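Local coordinates for putative NADP oxidoreductase BF3122 (Bacteroides fragilis, PDB 3D1L) that probably catalyses an NADP-dependent oxidation or reduction on a substrate that the structure alone does not reveal, at the interface of chains A and B. Numbering follows the deposited sequence. Chains: chain A/B, Putative NADP oxidoreductase BF3122.

Contact 1: the interface of chains A and B. Residues chain A 192, 195, 245, 251, 255; chain B 176, 180.
The ring of B:Phe180 enters a greasy pocket of chain A with neighbours on both sides of its plane. On one side A:Tyr255 turns its edge to the phenylalanine, above its outer rim, with CD1 3.9 Å from CE2, which lies in the tyrosine plane; the two rings are steeply inclined. On the other side, both offset towards the outer rim, lie A:Leu195, which crosses at about a right angle and brings its methyl CD1 to 3.7 Å from CE2, and selenomethionine A:Met251, whose methylene CG is 3.7 Å from CZ. A flexible, unbranched chain suits a place where it must lie along a ring's underside; here CG stands anti to the backbone N (chi1 -166°) and the chain turns only at its last torsion.

B:Leu176, one helical turn before the phenylalanine, uses its two branches separately. CD1 lies 3.8 Å from CE1 of A:Tyr255, while CD2 points towards A:Leu195, 4.0 Å from its CD1, and towards A:Leu245. A forked residue is apt where one side chain must fill two neighbouring grooves. A:Ala192 adds a small methyl beside CB of B:Phe180.

In the fold, helix 168-198 of chain B presses against its counterpart in chain A, helix 249-264 and the loop carrying A:Leu245.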
loop_
_atom_site.group_PDB
_atom_site.type_symbol
_atom_site.label_atom_id
_atom_site.label_comp_id
_atom_site.label_asym_id
_atom_site.label_seq_id
_atom_site.Cartn_x
_atom_site.Cartn_y
_atom_site.Cartn_z
ATOM N N ALA A 192 -12.438 3.419 -9.284
ATOM C CA ALA A 192 -12.366 4.850 -9.136
ATOM C C ALA A 192 -12.392 5.508 -10.518
ATOM O O ALA A 192 -13.088 6.497 -10.720
ATOM C CB ALA A 192 -11.091 5.242 -8.374
ATOM N N LEU A 195 -15.760 5.503 -12.177
ATOM C CA LEU A 195 -16.609 6.540 -11.584
ATOM C C LEU A 195 -16.266 7.935 -12.092
ATOM O O LEU A 195 -17.140 8.669 -12.550
ATOM C CB LEU A 195 -16.547 6.485 -10.054
ATOM C CG LEU A 195 -17.177 5.235 -9.425
ATOM C CD1 LEU A 195 -16.712 5.067 -7.993
ATOM C CD2 LEU A 195 -18.723 5.290 -9.523
ATOM N N LEU A 245 -24.077 4.724 -6.119
ATOM C CA LEU A 245 -23.674 3.486 -6.777
ATOM C C LEU A 245 -24.872 2.596 -7.145
ATOM O O LEU A 245 -24.681 1.500 -7.661
ATOM C CB LEU A 245 -22.735 2.701 -5.855
ATOM C CG LEU A 245 -21.365 3.294 -5.546
ATOM C CD1 LEU A 245 -20.636 2.389 -4.563
ATOM C CD2 LEU A 245 -20.565 3.487 -6.846
HETATM N N MSE A 251 -20.909 -3.142 -7.826
HETATM C CA MSE A 251 -19.990 -2.191 -7.196
HETATM C C MSE A 251 -20.508 -1.678 -5.865
HETATM O O MSE A 251 -19.735 -1.408 -4.958
HETATM C CB MSE A 251 -19.670 -1.016 -8.119
HETATM C CG MSE A 251 -18.466 -0.210 -7.638
HETATM SE SE MSE A 251 -18.095 1.321 -8.717
HETATM C CE MSE A 251 -18.396 0.541 -10.453
ATOM N N TYR A 255 -18.740 -1.898 -2.168
ATOM C CA TYR A 255 -18.587 -0.738 -1.282
ATOM C C TYR A 255 -19.101 -1.079 0.103
ATOM O O TYR A 255 -18.445 -0.797 1.117
ATOM C CB TYR A 255 -19.341 0.493 -1.840
ATOM C CG TYR A 255 -19.086 1.772 -1.048
ATOM C CD1 TYR A 255 -18.265 2.787 -1.560
ATOM C CD2 TYR A 255 -19.648 1.945 0.219
ATOM C CE1 TYR A 255 -18.023 3.961 -0.814
ATOM C CE2 TYR A 255 -19.417 3.092 0.969
ATOM C CZ TYR A 255 -18.598 4.093 0.458
ATOM O OH TYR A 255 -18.371 5.212 1.225
ATOM N N LEU B 176 -16.244 10.106 -3.367
ATOM C CA LEU B 176 -16.631 8.708 -3.580
ATOM C C LEU B 176 -15.512 7.923 -4.244
ATOM O O LEU B 176 -15.157 6.825 -3.804
ATOM C CB LEU B 176 -17.934 8.589 -4.387
ATOM C CG LEU B 176 -18.332 7.185 -4.886
ATOM C CD1 LEU B 176 -18.789 6.249 -3.757
ATOM C CD2 LEU B 176 -19.411 7.274 -5.950
ATOM N N PHE B 180 -12.691 4.569 -2.722
ATOM C CA PHE B 180 -12.070 3.426 -3.433
ATOM C C PHE B 180 -10.575 3.567 -3.485
ATOM O O PHE B 180 -9.812 2.658 -3.137
ATOM C CB PHE B 180 -12.610 3.319 -4.871
ATOM C CG PHE B 180 -13.999 2.763 -4.944
ATOM C CD1 PHE B 180 -14.200 1.388 -5.016
ATOM C CD2 PHE B 180 -15.105 3.607 -4.881
ATOM C CE1 PHE B 180 -15.502 0.860 -5.066
ATOM C CE2 PHE B 180 -16.409 3.086 -4.932
ATOM C CZ PHE B 180 -16.598 1.706 -5.020
#

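Contact 2: the interface of chains A and B. Residues chain A 183-184, 186-187; chain B 213, 226-227, 262.
This is a polar, partly water-mediated patch of a two-fold symmetric interface between identical chains, and it may help set the register of a dimer, if the deposited pair is the biological one. The amide of B:Gln226 carries it. Its NE2 donates to the backbone oxygen of A:Asn183 at 3.0 Å in an almost straight bond (174° at H), and also to the backbone oxygen of its neighbour B:Thr227. Its OE1 accepts from ND2 of A:Asn186 at 3.1 Å; this donor sits above the carbonyl plane, with the two amide planes 72° apart. Glutamine suits the place because one flat end both gives and receives, and bonds at both ends fix its rotation. The chain bends at chi2 (67°) to bring that amide against the helix.

Waters extend the network: water 1 joins A:Asn183 to B:Thr227, and water 2 joins OD1 of A:Asn186 to the backbone oxygen of B:Thr213. Apolar contact comes from B:Ile262, whose CD1 meets the edge of the A:Phe184 ring at 3.9 Å, while its CG1 lies over one face of the A:His187 imidazole, 3.8 Å from the centroid. At the edge of that imidazole, ND1 lies 2.6 Å from water 3, which also contacts OE1 of B:Gln226.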
loop_
_atom_site.group_PDB
_atom_site.type_symbol
_atom_site.label_atom_id
_atom_site.label_comp_id
_atom_site.label_asym_id
_atom_site.label_seq_id
_atom_site.Cartn_x
_atom_site.Cartn_y
_atom_site.Cartn_z
ATOM N N ASN A 183 -3.489 -7.047 -7.089
ATOM C CA ASN A 183 -4.588 -7.221 -8.023
ATOM C C ASN A 183 -5.823 -6.469 -7.552
ATOM O O ASN A 183 -6.462 -5.744 -8.330
ATOM C CB ASN A 183 -4.906 -8.696 -8.247
ATOM C CG ASN A 183 -3.710 -9.498 -8.765
ATOM O OD1 ASN A 183 -3.653 -10.700 -8.566
ATOM N ND2 ASN A 183 -2.782 -8.846 -9.449
ATOM N N PHE A 184 -6.138 -6.653 -6.270
ATOM C CA PHE A 184 -7.340 -6.072 -5.673
ATOM C C PHE A 184 -7.166 -4.556 -5.486
ATOM O O PHE A 184 -8.117 -3.799 -5.644
ATOM C CB PHE A 184 -7.719 -6.780 -4.356
ATOM C CG PHE A 184 -8.194 -8.228 -4.526
ATOM C CD1 PHE A 184 -8.524 -8.751 -5.784
ATOM C CD2 PHE A 184 -8.329 -9.050 -3.422
ATOM C CE1 PHE A 184 -8.958 -10.081 -5.925
ATOM C CE2 PHE A 184 -8.774 -10.368 -3.553
ATOM C CZ PHE A 184 -9.095 -10.883 -4.816
ATOM N N ASN A 186 -5.145 -2.533 -7.479
ATOM C CA ASN A 186 -5.307 -1.997 -8.813
ATOM C C ASN A 186 -6.765 -1.962 -9.238
ATOM O O ASN A 186 -7.189 -1.005 -9.893
ATOM C CB ASN A 186 -4.478 -2.758 -9.848
ATOM C CG ASN A 186 -4.466 -2.051 -11.197
ATOM O OD1 ASN A 186 -3.680 -1.129 -11.417
ATOM N ND2 ASN A 186 -5.336 -2.478 -12.098
ATOM N N HIS A 187 -7.545 -2.972 -8.853
ATOM C CA HIS A 187 -8.985 -2.943 -9.163
ATOM C C HIS A 187 -9.685 -1.766 -8.484
ATOM O O HIS A 187 -10.641 -1.213 -9.044
ATOM C CB HIS A 187 -9.691 -4.248 -8.795
ATOM C CG HIS A 187 -11.096 -4.342 -9.328
ATOM N ND1 HIS A 187 -11.408 -4.119 -10.654
ATOM C CD2 HIS A 187 -12.265 -4.636 -8.713
ATOM C CE1 HIS A 187 -12.711 -4.257 -10.830
ATOM N NE2 HIS A 187 -13.254 -4.564 -9.667
ATOM N N THR B 213 2.709 -1.368 -7.873
ATOM C CA THR B 213 1.288 -1.298 -8.236
ATOM C C THR B 213 0.822 0.152 -8.363
ATOM O O THR B 213 0.103 0.492 -9.302
ATOM C CB THR B 213 0.436 -2.078 -7.211
ATOM O OG1 THR B 213 0.910 -3.427 -7.178
ATOM C CG2 THR B 213 -1.034 -2.065 -7.561
ATOM N N GLN B 226 -4.129 -3.932 -14.849
ATOM C CA GLN B 226 -4.642 -5.113 -14.143
ATOM C C GLN B 226 -3.905 -6.394 -14.542
ATOM O O GLN B 226 -3.799 -6.720 -15.735
ATOM C CB GLN B 226 -6.140 -5.267 -14.418
ATOM C CG GLN B 226 -6.854 -6.275 -13.527
ATOM C CD GLN B 226 -6.901 -5.831 -12.070
ATOM O OE1 GLN B 226 -7.429 -4.767 -11.759
ATOM N NE2 GLN B 226 -6.330 -6.632 -11.183
ATOM N N THR B 227 -3.364 -7.086 -13.538
ATOM C CA THR B 227 -2.744 -8.400 -13.716
ATOM C C THR B 227 -3.435 -9.403 -12.774
ATOM O O THR B 227 -4.371 -9.033 -12.035
ATOM C CB THR B 227 -1.196 -8.369 -13.476
ATOM O OG1 THR B 227 -0.900 -7.840 -12.178
ATOM C CG2 THR B 227 -0.483 -7.520 -14.526
ATOM N N ILE B 262 -13.139 -8.096 -11.204
ATOM C CA ILE B 262 -12.052 -7.948 -12.176
ATOM C C ILE B 262 -12.463 -8.656 -13.479
ATOM O O ILE B 262 -12.395 -8.064 -14.556
ATOM C CB ILE B 262 -10.713 -8.495 -11.628
ATOM C CG1 ILE B 262 -10.128 -7.577 -10.533
ATOM C CG2 ILE B 262 -9.696 -8.744 -12.772
ATOM C CD1 ILE B 262 -9.229 -8.310 -9.549
HETATM O O HOH W 1 -2.690 -5.926 -10.873
HETATM O O HOH W 2 -1.050 -1.370 -11.028
HETATM O O HOH W 3 -9.810 -4.089 -12.761
#

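Contact 3: the interface of chains A and B. Residues chain A 196, 199, 201, 244; chain B 170, 173-174.
B:Ser173 is laid across the face of the A:Tyr199 ring: OG lies over the ring centre, 3.4 Å above the plane, and the CB-OG bond runs almost parallel to the face. All six ring carbons lie at similar distances from OG, with CG at 3.5 Å. Its CB follows on the same face, 3.8 Å from CD2. A small side chain suits this place, because it lets helix 168-198 of chain B come close beneath a broad aromatic surface. The serine OG stands anti to the carbonyl carbon (chi1 -76°), a setting that carries the oxygen across the face to the ring centre.

A:Leu201 comes in beside the tyrosine with one branch. Its CD1 reaches CB of B:Ser173 at 3.9 Å and also lies 4.1 Å from CG of B:Leu174, so a single methyl fits between successive residues of the partner helix. The backbone oxygen of B:Gln170, one turn earlier, borders the same methyl. Branched leucine is well matched to such a groove, since its compact end fills the dip between helical side chains.

A:Leu196 and B:Leu174 cross at about a right angle and meet through their CD2 methyls. On the other flank, the chain of selenomethionine A:Met244 bends at chi3 (50°), and its terminal methyl CE comes to 4.1 Å from CA of B:Ser173.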
loop_
_atom_site.group_PDB
_atom_site.type_symbol
_atom_site.label_atom_id
_atom_site.label_comp_id
_atom_site.label_asym_id
_atom_site.label_seq_id
_atom_site.Cartn_x
_atom_site.Cartn_y
_atom_site.Cartn_z
ATOM N N LEU A 196 -14.990 8.290 -12.049
ATOM C CA LEU A 196 -14.528 9.562 -12.596
ATOM C C LEU A 196 -14.839 9.723 -14.093
ATOM O O LEU A 196 -15.084 10.828 -14.559
ATOM C CB LEU A 196 -13.047 9.760 -12.303
ATOM C CG LEU A 196 -12.774 9.887 -10.790
ATOM C CD1 LEU A 196 -11.315 9.902 -10.514
ATOM C CD2 LEU A 196 -13.426 11.133 -10.185
ATOM N N TYR A 199 -18.586 10.491 -14.217
ATOM C CA TYR A 199 -18.845 11.872 -13.804
ATOM C C TYR A 199 -18.100 12.947 -14.625
ATOM O O TYR A 199 -18.235 14.144 -14.340
ATOM C CB TYR A 199 -18.536 12.060 -12.306
ATOM C CG TYR A 199 -19.356 11.194 -11.367
ATOM C CD1 TYR A 199 -20.753 11.244 -11.385
ATOM C CD2 TYR A 199 -18.738 10.346 -10.436
ATOM C CE1 TYR A 199 -21.514 10.459 -10.524
ATOM C CE2 TYR A 199 -19.500 9.548 -9.565
ATOM C CZ TYR A 199 -20.885 9.614 -9.628
ATOM O OH TYR A 199 -21.668 8.854 -8.789
ATOM N N LEU A 201 -14.844 13.669 -14.785
ATOM C CA LEU A 201 -13.772 14.347 -14.074
ATOM C C LEU A 201 -12.476 13.597 -14.398
ATOM O O LEU A 201 -12.446 12.390 -14.301
ATOM C CB LEU A 201 -14.064 14.350 -12.563
ATOM C CG LEU A 201 -15.383 15.008 -12.104
ATOM C CD1 LEU A 201 -15.741 14.688 -10.650
ATOM C CD2 LEU A 201 -15.414 16.554 -12.316
HETATM N N MSE A 244 -25.333 6.537 -4.650
HETATM C CA MSE A 244 -24.723 7.019 -5.900
HETATM C C MSE A 244 -24.237 5.869 -6.762
HETATM O O MSE A 244 -23.973 6.029 -7.961
HETATM C CB MSE A 244 -23.548 7.965 -5.621
HETATM C CG MSE A 244 -23.858 9.080 -4.655
HETATM SE SE MSE A 244 -22.260 10.097 -4.081
HETATM C CE MSE A 244 -21.461 10.464 -5.797
ATOM N N GLN B 170 -19.621 18.124 -7.561
ATOM C CA GLN B 170 -18.314 17.610 -7.982
ATOM C C GLN B 170 -17.552 17.006 -6.799
ATOM O O GLN B 170 -16.882 15.992 -6.954
ATOM C CB GLN B 170 -17.451 18.706 -8.609
ATOM C CG GLN B 170 -17.866 19.261 -9.989
ATOM C CD GLN B 170 -17.104 20.555 -10.325
ATOM O OE1 GLN B 170 -16.958 21.428 -9.468
ATOM N NE2 GLN B 170 -16.599 20.663 -11.555
ATOM N N SER B 173 -18.607 13.538 -5.686
ATOM C CA SER B 173 -18.108 12.638 -6.718
ATOM C C SER B 173 -16.636 12.265 -6.508
ATOM O O SER B 173 -16.265 11.098 -6.595
ATOM C CB SER B 173 -18.280 13.298 -8.080
ATOM O OG SER B 173 -19.642 13.233 -8.491
ATOM N N LEU B 174 -15.803 13.266 -6.244
ATOM C CA LEU B 174 -14.383 13.045 -6.034
ATOM C C LEU B 174 -14.185 12.217 -4.770
ATOM O O LEU B 174 -13.391 11.287 -4.752
ATOM C CB LEU B 174 -13.657 14.380 -5.914
ATOM C CG LEU B 174 -13.553 15.177 -7.212
ATOM C CD1 LEU B 174 -13.233 16.639 -6.881
ATOM C CD2 LEU B 174 -12.486 14.586 -8.149
#

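Contact 4: the interface of chains A and B. Residues chain A 195, 199, 241, 244-245; chain B 172-173, 176.
Aliphatic packing joins B:Leu176 to A:Met244, a selenomethionine, and the two side chains reach towards each other tip to tip: CD2 of the leucine lies 3.8 Å from the methyl CE. The same CD2 also has the tyrosine hydroxyl OH of A:Tyr199 at 4.0 Å, and A:Leu195 and A:Leu245 also border it. The leucine's CG is anti to the backbone N (chi1 170°), which sends its two methyls to different parts of chain A, CD1 to A:His241 and CD2 to A:Met244.

Contact with a flat group falls to A:His241. Its side chain and that of B:Leu176 slide past each other in opposite directions, with the leucine CA 3.7 Å above one face of the imidazole and displaced towards the rim. The methyl CD1 lies 3.7 Å from CG of the histidine. A flat ring is useful here, since it can lie close against the helix backbone as well as against a methyl.

The third kind is contact between selenium and a long polar chain. SE of A:Met244 has the aliphatic CD of B:Lys172 at 3.8 Å and the side-chain nitrogen NZ at 3.9 Å. Bent at chi2 and chi3, the lysine sets both its methylene and its amine end, probably charged, beside the selenium.

Within the fold, the beginning of helix 168-198 in chain B rests on the end of helix 235-244 in chain A and on the residues just following the partner's helix 168-198.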
loop_
_atom_site.group_PDB
_atom_site.type_symbol
_atom_site.label_atom_id
_atom_site.label_comp_id
_atom_site.label_asym_id
_atom_site.label_seq_id
_atom_site.Cartn_x
_atom_site.Cartn_y
_atom_site.Cartn_z
ATOM N N LEU A 195 -15.760 5.503 -12.177
ATOM C CA LEU A 195 -16.609 6.540 -11.584
ATOM C C LEU A 195 -16.266 7.935 -12.092
ATOM O O LEU A 195 -17.140 8.669 -12.550
ATOM C CB LEU A 195 -16.547 6.485 -10.054
ATOM C CG LEU A 195 -17.177 5.235 -9.425
ATOM C CD1 LEU A 195 -16.712 5.067 -7.993
ATOM C CD2 LEU A 195 -18.723 5.290 -9.523
ATOM N N TYR A 199 -18.586 10.491 -14.217
ATOM C CA TYR A 199 -18.845 11.872 -13.804
ATOM C C TYR A 199 -18.100 12.947 -14.625
ATOM O O TYR A 199 -18.235 14.144 -14.340
ATOM C CB TYR A 199 -18.536 12.060 -12.306
ATOM C CG TYR A 199 -19.356 11.194 -11.367
ATOM C CD1 TYR A 199 -20.753 11.244 -11.385
ATOM C CD2 TYR A 199 -18.738 10.346 -10.436
ATOM C CE1 TYR A 199 -21.514 10.459 -10.524
ATOM C CE2 TYR A 199 -19.500 9.548 -9.565
ATOM C CZ TYR A 199 -20.885 9.614 -9.628
ATOM O OH TYR A 199 -21.668 8.854 -8.789
ATOM N N HIS A 241 -23.103 7.470 -0.324
ATOM C CA HIS A 241 -22.267 6.807 -1.323
ATOM C C HIS A 241 -22.949 5.581 -1.938
ATOM O O HIS A 241 -22.917 5.403 -3.163
ATOM C CB HIS A 241 -20.910 6.441 -0.723
ATOM C CG HIS A 241 -19.990 7.610 -0.561
ATOM N ND1 HIS A 241 -18.677 7.471 -0.165
ATOM C CD2 HIS A 241 -20.189 8.937 -0.754
ATOM C CE1 HIS A 241 -18.107 8.662 -0.119
ATOM N NE2 HIS A 241 -19.007 9.569 -0.459
HETATM N N MSE A 244 -25.333 6.537 -4.650
HETATM C CA MSE A 244 -24.723 7.019 -5.900
HETATM C C MSE A 244 -24.237 5.869 -6.762
HETATM O O MSE A 244 -23.973 6.029 -7.961
HETATM C CB MSE A 244 -23.548 7.965 -5.621
HETATM C CG MSE A 244 -23.858 9.080 -4.655
HETATM SE SE MSE A 244 -22.260 10.097 -4.081
HETATM C CE MSE A 244 -21.461 10.464 -5.797
ATOM N N LEU A 245 -24.077 4.724 -6.119
ATOM C CA LEU A 245 -23.674 3.486 -6.777
ATOM C C LEU A 245 -24.872 2.596 -7.145
ATOM O O LEU A 245 -24.681 1.500 -7.661
ATOM C CB LEU A 245 -22.735 2.701 -5.855
ATOM C CG LEU A 245 -21.365 3.294 -5.546
ATOM C CD1 LEU A 245 -20.636 2.389 -4.563
ATOM C CD2 LEU A 245 -20.565 3.487 -6.846
ATOM N N LYS B 172 -18.545 15.673 -3.840
ATOM C CA LYS B 172 -19.067 14.370 -3.458
ATOM C C LYS B 172 -18.547 13.276 -4.382
ATOM O O LYS B 172 -18.111 12.232 -3.915
ATOM C CB LYS B 172 -20.596 14.353 -3.439
ATOM C CG LYS B 172 -21.169 14.208 -2.058
ATOM C CD LYS B 172 -22.430 13.310 -2.033
ATOM C CE LYS B 172 -23.570 13.907 -2.866
ATOM N NZ LYS B 172 -24.731 12.957 -2.960
ATOM N N SER B 173 -18.607 13.538 -5.686
ATOM C CA SER B 173 -18.108 12.638 -6.718
ATOM C C SER B 173 -16.636 12.265 -6.508
ATOM O O SER B 173 -16.265 11.098 -6.595
ATOM C CB SER B 173 -18.280 13.298 -8.080
ATOM O OG SER B 173 -19.642 13.233 -8.491
ATOM N N LEU B 176 -16.244 10.106 -3.367
ATOM C CA LEU B 176 -16.631 8.708 -3.580
ATOM C C LEU B 176 -15.512 7.923 -4.244
ATOM O O LEU B 176 -15.157 6.825 -3.804
ATOM C CB LEU B 176 -17.934 8.589 -4.387
ATOM C CG LEU B 176 -18.332 7.185 -4.886
ATOM C CD1 LEU B 176 -18.789 6.249 -3.757
ATOM C CD2 LEU B 176 -19.411 7.274 -5.950
#

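Contacts 1, 3 and 4 form one continuous region. The centres of their C-alpha atoms are about 6 Å apart for contacts 1 and 4, 5 Å for contacts 3 and 4, and 10 Å for contacts 1 and 3. Contact 1 shares A:Leu195, A:Leu245 and B:Leu176 with contact 4, which in turn shares A:Tyr199, A:Met244 and B:Ser173 with contact 3. Contact 2 is separate, 15 to 21 Å from the others, and adds polar bonds to a mainly apolar seam. Helix 168-198 contributes to every contact, and two-fold symmetry repeats each one, consistent with a dimer built around this long helix.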